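Local coordinates for protein CaaX farnesyltransferase beta subunit Ram1 (Aspergillus fumigatus, PDB 4L9P) that probably transfers a farnesyl group from farnesyl diphosphate to a cysteine near the C-terminus of target proteins, as the peptide-binding, zinc-containing partner of an alpha subunit, at residues 342-347 with 358-363. Numbering follows the deposited sequence.
With FII ([(3,7,11-trimethyl-dodeca-2,6,10-trienyloxycarbamoyl)-methyl]-phosphonic acid), chain Q.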
# COMPACT_ATOMS: atom_id res chain seq x y z
N LEU B 342 10.81 3.03 11.32
CA LEU B 342 12.07 2.66 10.63
C LEU B 342 12.42 1.15 10.70
O LEU B 342 12.67 0.54 9.68
CB LEU B 342 13.24 3.51 11.17
CG LEU B 342 13.89 4.51 10.37
CD1 LEU B 342 15.17 4.87 11.23
CD2 LEU B 342 14.33 4.04 9.03
N PRO B 343 12.38 0.53 11.89
CA PRO B 343 12.73 -0.89 11.91
C PRO B 343 11.68 -1.71 11.19
O PRO B 343 12.08 -2.71 10.58
CB PRO B 343 12.80 -1.26 13.41
CG PRO B 343 12.09 -0.10 14.17
CD PRO B 343 12.33 1.12 13.25
N TRP B 344 10.38 -1.32 11.25
CA TRP B 344 9.40 -2.15 10.52
C TRP B 344 9.64 -2.05 8.99
O TRP B 344 9.54 -3.05 8.26
CB TRP B 344 8.01 -1.61 10.87
CG TRP B 344 6.92 -2.29 10.08
CD1 TRP B 344 6.27 -3.47 10.39
CD2 TRP B 344 6.35 -1.81 8.87
NE1 TRP B 344 5.32 -3.74 9.40
CE2 TRP B 344 5.36 -2.75 8.45
CE3 TRP B 344 6.62 -0.69 8.07
CZ2 TRP B 344 4.56 -2.55 7.31
CZ3 TRP B 344 5.83 -0.49 6.93
CH2 TRP B 344 4.84 -1.45 6.53
N LEU B 345 9.98 -0.85 8.52
CA LEU B 345 10.28 -0.68 7.08
C LEU B 345 11.54 -1.47 6.72
O LEU B 345 11.54 -2.22 5.72
CB LEU B 345 10.47 0.80 6.79
CG LEU B 345 10.36 1.16 5.34
CD1 LEU B 345 8.88 0.96 4.83
CD2 LEU B 345 10.73 2.65 5.15
N SER B 346 12.57 -1.40 7.58
CA SER B 346 13.77 -2.18 7.33
C SER B 346 13.48 -3.68 7.29
O SER B 346 13.99 -4.42 6.41
CB SER B 346 14.76 -1.80 8.44
OG SER B 346 15.88 -2.70 8.45
N ALA B 347 12.59 -4.13 8.19
CA ALA B 347 12.28 -5.56 8.27
C ALA B 347 11.45 -6.07 7.07
O ALA B 347 11.22 -7.28 6.98
CB ALA B 347 11.46 -5.83 9.57
N GLY B 358 5.17 -7.20 1.94
CA GLY B 358 4.26 -6.09 2.32
C GLY B 358 3.90 -6.01 3.78
O GLY B 358 3.52 -4.98 4.28
N ARG B 359 3.98 -7.14 4.44
CA ARG B 359 3.60 -7.20 5.88
C ARG B 359 4.28 -8.37 6.54
O ARG B 359 4.81 -9.30 5.88
CB ARG B 359 2.06 -7.26 6.07
CG ARG B 359 1.38 -8.21 5.10
CD ARG B 359 -0.17 -8.25 5.45
NE ARG B 359 -0.90 -8.81 4.32
CZ ARG B 359 -2.02 -9.54 4.47
NH1 ARG B 359 -2.60 -9.68 5.68
NH2 ARG B 359 -2.58 -10.04 3.39
N THR B 360 4.35 -8.26 7.86
CA THR B 360 5.10 -9.23 8.64
C THR B 360 4.64 -10.66 8.38
O THR B 360 3.44 -10.97 8.39
CB THR B 360 4.94 -8.91 10.14
OG1 THR B 360 5.42 -7.56 10.30
CG2 THR B 360 5.71 -9.90 11.06
N ASN B 361 5.63 -11.55 8.19
CA ASN B 361 5.38 -12.97 7.97
C ASN B 361 4.62 -13.31 6.67
O ASN B 361 4.09 -14.41 6.54
CB ASN B 361 4.72 -13.62 9.20
CG ASN B 361 5.76 -14.09 10.21
OD1 ASN B 361 6.80 -14.65 9.81
ND2 ASN B 361 5.47 -13.95 11.48
N LYS B 362 4.65 -12.38 5.69
CA LYS B 362 4.17 -12.74 4.35
C LYS B 362 5.35 -12.71 3.37
O LYS B 362 6.51 -12.66 3.83
CB LYS B 362 2.98 -11.86 3.93
CG LYS B 362 1.75 -12.11 4.86
CD LYS B 362 0.46 -11.89 4.16
CE LYS B 362 0.14 -13.09 3.29
NZ LYS B 362 -0.97 -12.83 2.31
N LEU B 363 5.07 -12.81 2.08
CA LEU B 363 6.17 -13.14 1.14
C LEU B 363 6.62 -11.90 0.39
O LEU B 363 5.88 -10.95 0.16
CB LEU B 363 5.63 -14.13 0.11
CG LEU B 363 5.09 -15.46 0.67
CD1 LEU B 363 4.52 -16.31 -0.47
CD2 LEU B 363 6.19 -16.21 1.41
C1 FII Q . -2.30 4.12 -4.92
C2 FII Q . -2.84 2.75 -4.59
C6 FII Q . -4.16 2.44 -5.15
C10 FII Q . -2.22 2.01 -3.47
C11 FII Q . -2.72 0.66 -2.97
C12 FII Q . -1.79 -0.43 -3.59
C15 FII Q . -1.78 -1.80 -2.91
C18 FII Q . -0.89 -2.90 -3.48
C22 FII Q . -2.95 -2.10 -2.03
C23 FII Q . -2.75 -3.27 -1.09
C24 FII Q . -4.02 -3.68 -0.44
C27 FII Q . -3.90 -5.07 0.11
C30 FII Q . -3.40 -5.15 1.54
C34 FII Q . -4.86 -6.04 -0.46
C35 FII Q . -5.09 -7.41 0.14
O36 FII Q . -4.64 -8.43 -0.72
N42 FII Q . -3.33 -8.35 -1.10
C43 FII Q . -2.50 -9.22 -0.38
O44 FII Q . -2.88 -9.96 0.55
C45 FII Q . -1.06 -9.20 -0.86
P46 FII Q . 0.19 -9.50 0.50
O49 FII Q . -0.21 -8.62 1.62
O50 FII Q . 0.22 -10.96 0.80
O51 FII Q . 1.50 -9.03 -0.18
O HOH W 1 3.06 -5.78 9.06
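The indole of Trp344 meets the loop 358-363 obliquely, its five-membered ring near Thr360 and its six-membered ring near Gly358, with a water in the ring plane at the NE1 edge. With CG anti to the backbone N (chi1 174°), the indole reaches from helix 338-346 toward the loop, which in the alpha-alpha toroid domain leads on to helix 368-371. Its CZ2 lies 4.0 Å from Gly358 O, and its NE1 stands 3.9 Å from Thr360 OG1. No direct hydrogen bond joins the segments; instead the water accepts from Trp344 NE1 at 3.1 Å and from Thr360 N at 3.0 Å. The Thr360 hydroxyl is hydrogen-bonded to Glu299, which also packs on the indole, while Arg348 makes a cation-pi contact with the ring.

The second flat group, the guanidinium of Arg359, carries Lys362 CD over one face, offset toward the rim, and the isoprenoid analogue FII at its edge. Arg359 NE donates almost straight to phosphonate O49 of FII (2.8 Å, 167°), whereas NH2 makes two bent bonds, one to carbonyl O44, in the guanidinium plane at 2.9 Å, and a longer one to O49. The chain runs extended from CG to NE, which carries the guanidinium to the ligand. A salt bridge from NH1 to Glu309 and a hydrogen bond from NH1 to the backbone O of Lys159 of the alpha subunit help fix its rotation. A type II turn from Arg359 to Lys362 brings the lysine round to the same ligand, where NZ donates to O50 at 2.7 Å.

The contact illustrates a second shell behind an anion site: a buried tryptophan, through one bridging water, probably helps position the backbone N of Thr360 in a loop whose two cations bind the phosphonate. His311 and Tyr368 add further hydrogen bonds to FII. The joint charge of the cations would probably favour a deprotonated phosphonate, consistent with a pocket made for the diphosphate of the natural substrate.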